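Local atomic coordinates of serine proteinase inhibitor 1 (Myxoma virus, PDB entry 6BJ5), a protein that inhibits serine proteases as a member of the poxviral serpins and is important for the virulence of myxoma virus. Residues A71-V84 and K141-S153. Residues are numbered along the deposited sequence; the frame is centred on the assembly and turned at random.
Sequences AFLALRELFVDASV and KMLLLSSVRMKTS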
loop_
_atom_site.group_PDB
_atom_site.type_symbol
_atom_site.label_atom_id
_atom_site.label_comp_id
_atom_site.label_asym_id
_atom_site.label_seq_id
_atom_site.Cartn_x
_atom_site.Cartn_y
_atom_site.Cartn_z
ATOM N N ALA A 71 -6.393 14.087 4.208
ATOM C CA ALA A 71 -6.491 13.124 3.126
ATOM C C ALA A 71 -6.223 11.700 3.594
ATOM O O ALA A 71 -6.861 10.763 3.096
ATOM C CB ALA A 71 -5.517 13.529 2.024
ATOM N N PHE A 72 -5.316 11.514 4.557
ATOM C CA PHE A 72 -4.990 10.193 5.082
ATOM C C PHE A 72 -4.209 10.343 6.379
ATOM O O PHE A 72 -3.374 11.238 6.508
ATOM C CB PHE A 72 -4.183 9.376 4.068
ATOM C CG PHE A 72 -2.857 9.978 3.724
ATOM C CD1 PHE A 72 -1.695 9.515 4.331
ATOM C CD2 PHE A 72 -2.765 10.984 2.768
ATOM C CE1 PHE A 72 -0.455 10.057 4.003
ATOM C CE2 PHE A 72 -1.541 11.545 2.435
ATOM C CZ PHE A 72 -0.373 11.077 3.056
ATOM N N LEU A 73 -4.484 9.466 7.331
ATOM C CA LEU A 73 -3.709 9.414 8.556
ATOM C C LEU A 73 -2.564 8.430 8.378
ATOM O O LEU A 73 -2.754 7.324 7.859
ATOM C CB LEU A 73 -4.587 9.024 9.743
ATOM C CG LEU A 73 -5.676 10.084 9.976
ATOM C CD1 LEU A 73 -6.545 9.757 11.188
ATOM C CD2 LEU A 73 -5.069 11.493 10.088
ATOM N N ALA A 74 -1.373 8.857 8.776
ATOM C CA ALA A 74 -0.155 8.079 8.650
ATOM C C ALA A 74 0.540 8.081 9.997
ATOM O O ALA A 74 0.475 9.068 10.731
ATOM C CB ALA A 74 0.778 8.654 7.572
ATOM N N LEU A 75 1.203 6.977 10.329
ATOM C CA LEU A 75 1.807 6.851 11.652
ATOM C C LEU A 75 3.115 6.078 11.560
ATOM O O LEU A 75 3.251 5.150 10.757
ATOM C CB LEU A 75 0.836 6.186 12.636
ATOM C CG LEU A 75 1.321 5.827 14.044
ATOM C CD1 LEU A 75 0.163 5.809 14.996
ATOM C CD2 LEU A 75 1.986 4.450 14.072
ATOM N N ARG A 76 4.080 6.472 12.396
ATOM C CA ARG A 76 5.409 5.863 12.386
ATOM C C ARG A 76 5.931 5.726 13.808
ATOM O O ARG A 76 6.072 6.725 14.523
ATOM C CB ARG A 76 6.382 6.675 11.537
ATOM C CG ARG A 76 6.028 6.661 10.079
ATOM C CD ARG A 76 6.280 8.018 9.469
ATOM N NE ARG A 76 7.019 7.832 8.241
ATOM C CZ ARG A 76 7.706 8.775 7.633
ATOM N NH1 ARG A 76 8.361 8.482 6.524
ATOM N NH2 ARG A 76 7.738 9.985 8.149
ATOM N N GLU A 77 6.231 4.486 14.198
ATOM C CA GLU A 77 6.704 4.159 15.532
ATOM C C GLU A 77 7.839 3.164 15.369
ATOM O O GLU A 77 7.881 2.408 14.391
ATOM C CB GLU A 77 5.602 3.536 16.423
ATOM C CG GLU A 77 4.339 4.371 16.581
ATOM C CD GLU A 77 4.574 5.731 17.221
ATOM O OE1 GLU A 77 5.307 5.830 18.228
ATOM O OE2 GLU A 77 4.035 6.719 16.689
ATOM N N LEU A 78 8.767 3.190 16.326
ATOM C CA LEU A 78 9.864 2.239 16.402
ATOM C C LEU A 78 9.885 1.644 17.808
ATOM O O LEU A 78 9.864 2.375 18.802
ATOM C CB LEU A 78 11.201 2.917 16.063
ATOM C CG LEU A 78 12.472 2.075 16.212
ATOM C CD1 LEU A 78 12.451 0.842 15.304
ATOM C CD2 LEU A 78 13.714 2.917 15.963
ATOM N N PHE A 79 9.920 0.323 17.894
ATOM C CA PHE A 79 9.924 -0.380 19.172
ATOM C C PHE A 79 11.254 -1.106 19.277
ATOM O O PHE A 79 11.474 -2.111 18.589
ATOM C CB PHE A 79 8.758 -1.364 19.247
ATOM C CG PHE A 79 7.429 -0.711 19.113
ATOM C CD1 PHE A 79 6.776 -0.207 20.219
ATOM C CD2 PHE A 79 6.857 -0.541 17.858
ATOM C CE1 PHE A 79 5.558 0.429 20.082
ATOM C CE2 PHE A 79 5.643 0.093 17.716
ATOM C CZ PHE A 79 4.993 0.581 18.830
ATOM N N VAL A 80 12.147 -0.609 20.118
ATOM C CA VAL A 80 13.445 -1.237 20.291
ATOM C C VAL A 80 13.473 -1.901 21.650
ATOM O O VAL A 80 13.016 -1.323 22.642
ATOM C CB VAL A 80 14.594 -0.232 20.143
ATOM C CG1 VAL A 80 15.923 -0.944 20.332
ATOM C CG2 VAL A 80 14.513 0.386 18.775
ATOM N N ASP A 81 14.024 -3.109 21.688
ATOM C CA ASP A 81 14.102 -3.845 22.933
ATOM C C ASP A 81 14.942 -3.081 23.950
ATOM O O ASP A 81 15.887 -2.374 23.590
ATOM C CB ASP A 81 14.682 -5.227 22.700
ATOM C CG ASP A 81 14.573 -6.092 23.929
ATOM O OD1 ASP A 81 13.478 -6.626 24.195
ATOM O OD2 ASP A 81 15.573 -6.189 24.665
ATOM N N ALA A 82 14.533 -3.158 25.226
ATOM C CA ALA A 82 15.210 -2.408 26.287
ATOM C C ALA A 82 16.640 -2.859 26.546
ATOM O O ALA A 82 17.387 -2.115 27.182
ATOM C CB ALA A 82 14.430 -2.498 27.593
ATOM N N SER A 83 17.044 -4.043 26.077
ATOM C CA SER A 83 18.451 -4.426 26.184
ATOM C C SER A 83 19.345 -3.619 25.242
ATOM O O SER A 83 20.545 -3.480 25.508
ATOM C CB SER A 83 18.643 -5.925 25.918
ATOM O OG SER A 83 17.856 -6.404 24.846
ATOM N N VAL A 84 18.806 -3.123 24.127
ATOM C CA VAL A 84 19.605 -2.590 23.021
ATOM C C VAL A 84 20.098 -1.172 23.306
ATOM O O VAL A 84 19.296 -0.229 23.389
ATOM C CB VAL A 84 18.791 -2.584 21.719
ATOM C CG1 VAL A 84 19.635 -2.048 20.579
ATOM C CG2 VAL A 84 18.222 -3.953 21.418
ATOM N N LYS A 141 14.620 -7.809 17.981
ATOM C CA LYS A 141 15.126 -6.689 18.785
ATOM C C LYS A 141 14.643 -5.317 18.355
ATOM O O LYS A 141 14.803 -4.387 19.142
ATOM C CB LYS A 141 16.685 -6.630 18.886
ATOM C CG LYS A 141 17.449 -7.904 19.321
ATOM C CD LYS A 141 16.863 -8.372 20.690
ATOM C CE LYS A 141 15.949 -9.653 20.500
ATOM N NZ LYS A 141 14.828 -9.986 21.489
ATOM N N MET A 142 13.945 -5.181 17.231
ATOM C CA MET A 142 13.400 -3.890 16.839
ATOM C C MET A 142 12.110 -4.113 16.052
ATOM O O MET A 142 11.974 -5.134 15.378
ATOM C CB MET A 142 14.408 -3.136 15.982
ATOM C CG MET A 142 14.301 -3.519 14.488
ATOM S SD MET A 142 15.629 -2.815 13.542
ATOM C CE MET A 142 15.749 -1.271 14.423
ATOM N N LEU A 143 11.135 -3.211 16.173
ATOM C CA LEU A 143 9.981 -3.268 15.288
ATOM C C LEU A 143 9.777 -1.871 14.729
ATOM O O LEU A 143 9.622 -0.914 15.495
ATOM C CB LEU A 143 8.734 -3.768 16.022
ATOM C CG LEU A 143 7.538 -3.799 15.078
ATOM C CD1 LEU A 143 7.696 -5.027 14.157
ATOM C CD2 LEU A 143 6.244 -3.846 15.850
ATOM N N LEU A 144 9.874 -1.736 13.415
ATOM C CA LEU A 144 9.627 -0.464 12.758
ATOM C C LEU A 144 8.254 -0.580 12.126
ATOM O O LEU A 144 8.023 -1.482 11.316
ATOM C CB LEU A 144 10.671 -0.165 11.693
ATOM C CG LEU A 144 10.766 1.301 11.282
ATOM C CD1 LEU A 144 12.133 1.576 10.683
ATOM C CD2 LEU A 144 9.657 1.731 10.321
ATOM N N LEU A 145 7.341 0.306 12.501
ATOM C CA LEU A 145 5.958 0.132 12.098
ATOM C C LEU A 145 5.446 1.403 11.425
ATOM O O LEU A 145 5.577 2.507 11.979
ATOM C CB LEU A 145 5.097 -0.264 13.296
ATOM C CG LEU A 145 3.608 -0.314 12.975
ATOM C CD1 LEU A 145 3.310 -1.553 12.173
ATOM C CD2 LEU A 145 2.790 -0.289 14.247
ATOM N N SER A 146 4.879 1.226 10.221
ATOM C CA SER A 146 4.276 2.283 9.408
ATOM C C SER A 146 2.803 1.954 9.154
ATOM O O SER A 146 2.479 0.912 8.563
ATOM C CB SER A 146 5.018 2.435 8.075
ATOM O OG SER A 146 4.481 3.481 7.273
ATOM N N SER A 147 1.914 2.853 9.569
ATOM C CA SER A 147 0.475 2.659 9.438
ATOM C C SER A 147 -0.102 3.732 8.527
ATOM O O SER A 147 0.210 4.916 8.692
ATOM C CB SER A 147 -0.198 2.753 10.797
ATOM O OG SER A 147 0.204 1.664 11.601
ATOM N N VAL A 148 -0.957 3.329 7.583
ATOM C CA VAL A 148 -1.613 4.257 6.668
ATOM C C VAL A 148 -3.107 3.986 6.731
ATOM O O VAL A 148 -3.532 2.825 6.664
ATOM C CB VAL A 148 -1.110 4.127 5.214
ATOM C CG1 VAL A 148 -1.760 5.184 4.370
ATOM C CG2 VAL A 148 0.396 4.277 5.135
ATOM N N ARG A 149 -3.904 5.052 6.857
ATOM C CA ARG A 149 -5.355 4.900 6.903
ATOM C C ARG A 149 -6.030 5.945 6.031
ATOM O O ARG A 149 -5.612 7.107 5.997
ATOM C CB ARG A 149 -5.902 5.060 8.316
ATOM C CG ARG A 149 -5.340 4.070 9.318
ATOM C CD ARG A 149 -6.009 2.718 9.274
ATOM N NE ARG A 149 -5.603 1.929 10.437
ATOM C CZ ARG A 149 -4.402 1.381 10.616
ATOM N NH1 ARG A 149 -3.446 1.517 9.698
ATOM N NH2 ARG A 149 -4.157 0.693 11.729
ATOM N N MET A 150 -7.072 5.524 5.324
ATOM C CA MET A 150 -7.871 6.456 4.552
ATOM C C MET A 150 -9.305 5.968 4.568
ATOM O O MET A 150 -9.560 4.789 4.293
ATOM C CB MET A 150 -7.381 6.579 3.119
ATOM C CG MET A 150 -8.140 7.616 2.345
ATOM S SD MET A 150 -7.651 7.467 0.649
ATOM C CE MET A 150 -7.841 5.689 0.499
ATOM N N LYS A 151 -10.232 6.870 4.892
ATOM C CA LYS A 151 -11.656 6.585 4.770
ATOM C C LYS A 151 -12.323 7.848 4.242
ATOM O O LYS A 151 -12.364 8.859 4.946
ATOM C CB LYS A 151 -12.232 6.142 6.115
ATOM C CG LYS A 151 -13.662 5.669 6.049
ATOM C CD LYS A 151 -14.113 5.129 7.394
ATOM C CE LYS A 151 -15.524 4.580 7.303
ATOM N NZ LYS A 151 -16.493 5.642 6.902
ATOM N N THR A 152 -12.856 7.785 3.018
ATOM C CA THR A 152 -13.362 8.957 2.305
ATOM C C THR A 152 -14.489 8.572 1.346
ATOM O O THR A 152 -14.415 7.543 0.665
ATOM C CB THR A 152 -12.247 9.649 1.499
ATOM O OG1 THR A 152 -11.052 9.758 2.290
ATOM C CG2 THR A 152 -12.694 11.047 1.042
ATOM N N SER A 153 -15.494 9.437 1.234
ATOM C CA SER A 153 -16.573 9.202 0.282
ATOM C C SER A 153 -16.137 9.590 -1.122
ATOM O O SER A 153 -15.125 10.274 -1.317
ATOM C CB SER A 153 -17.809 10.013 0.641
ATOM O OG SER A 153 -18.154 9.822 1.998
#
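Leu73 to Asp81 runs antiparallel to Met142 to Ser153, the strand axes 176° apart, and four hydrogen-bonded pairs, Leu73–Arg149, Leu75–Ser147, Glu77–Leu145 and Phe79–Leu143, give two backbone bonds each. A ninth bond, from Asp81 N to Lys141 O (3.0 Å), ends the ladder. Side chains alternate between the two sheet faces.

On one face Phe79 and Leu143 lie side by side and point the same way, with Phe79 CD2 3.9 Å from Leu143 CD2. With CG placed anti to its carbonyl carbon (chi1 -60°), Phe79 turns its ring edge toward the partner strand, bringing CD2 within 3.7 Å of Leu143 O. Leu143 O accepts the hydrogen bond of Phe79 N, and Leu78 CD1 lies 3.3 Å from it, on the other face. Leu78 CD1 also meets Met142 CE at 4.0 Å and Leu144 CB at 4.1 Å, while helix 88-98 packs on Leu78 through Phe90 and Phe94. Farther along the Phe79 face, Leu75 rests CB against Ser147 CB (4.0 Å), and its CD2 lies beside the hydroxyl. Ser147 OG bonds to Asp311 of strand 305-314, which also forms a salt bridge with Arg149. On the Leu78 face, Ser146 OG hydrogen-bonds to Gly39 O in helix 37-49. At the turn, the side chains of Val84 and Lys141 cross obliquely, Val84 CG2 coming 4.0 Å from Lys141 CB, and Asp81 makes an Asx turn with Ser83 N.

Strand 142-153 lies between strands 73-81 and 305-314, consistent with a serpin large sheet in which the reactive-centre loop has inserted as strand 305-314. Across the contact, backbone bonds and apolar packing do the joining; the polar groups of Glu77 (OE1 to Tyr119 OH), Ser146, Ser147 and Arg149 find their strongest partners elsewhere, tying the pair to strand 305-314 and flanking elements.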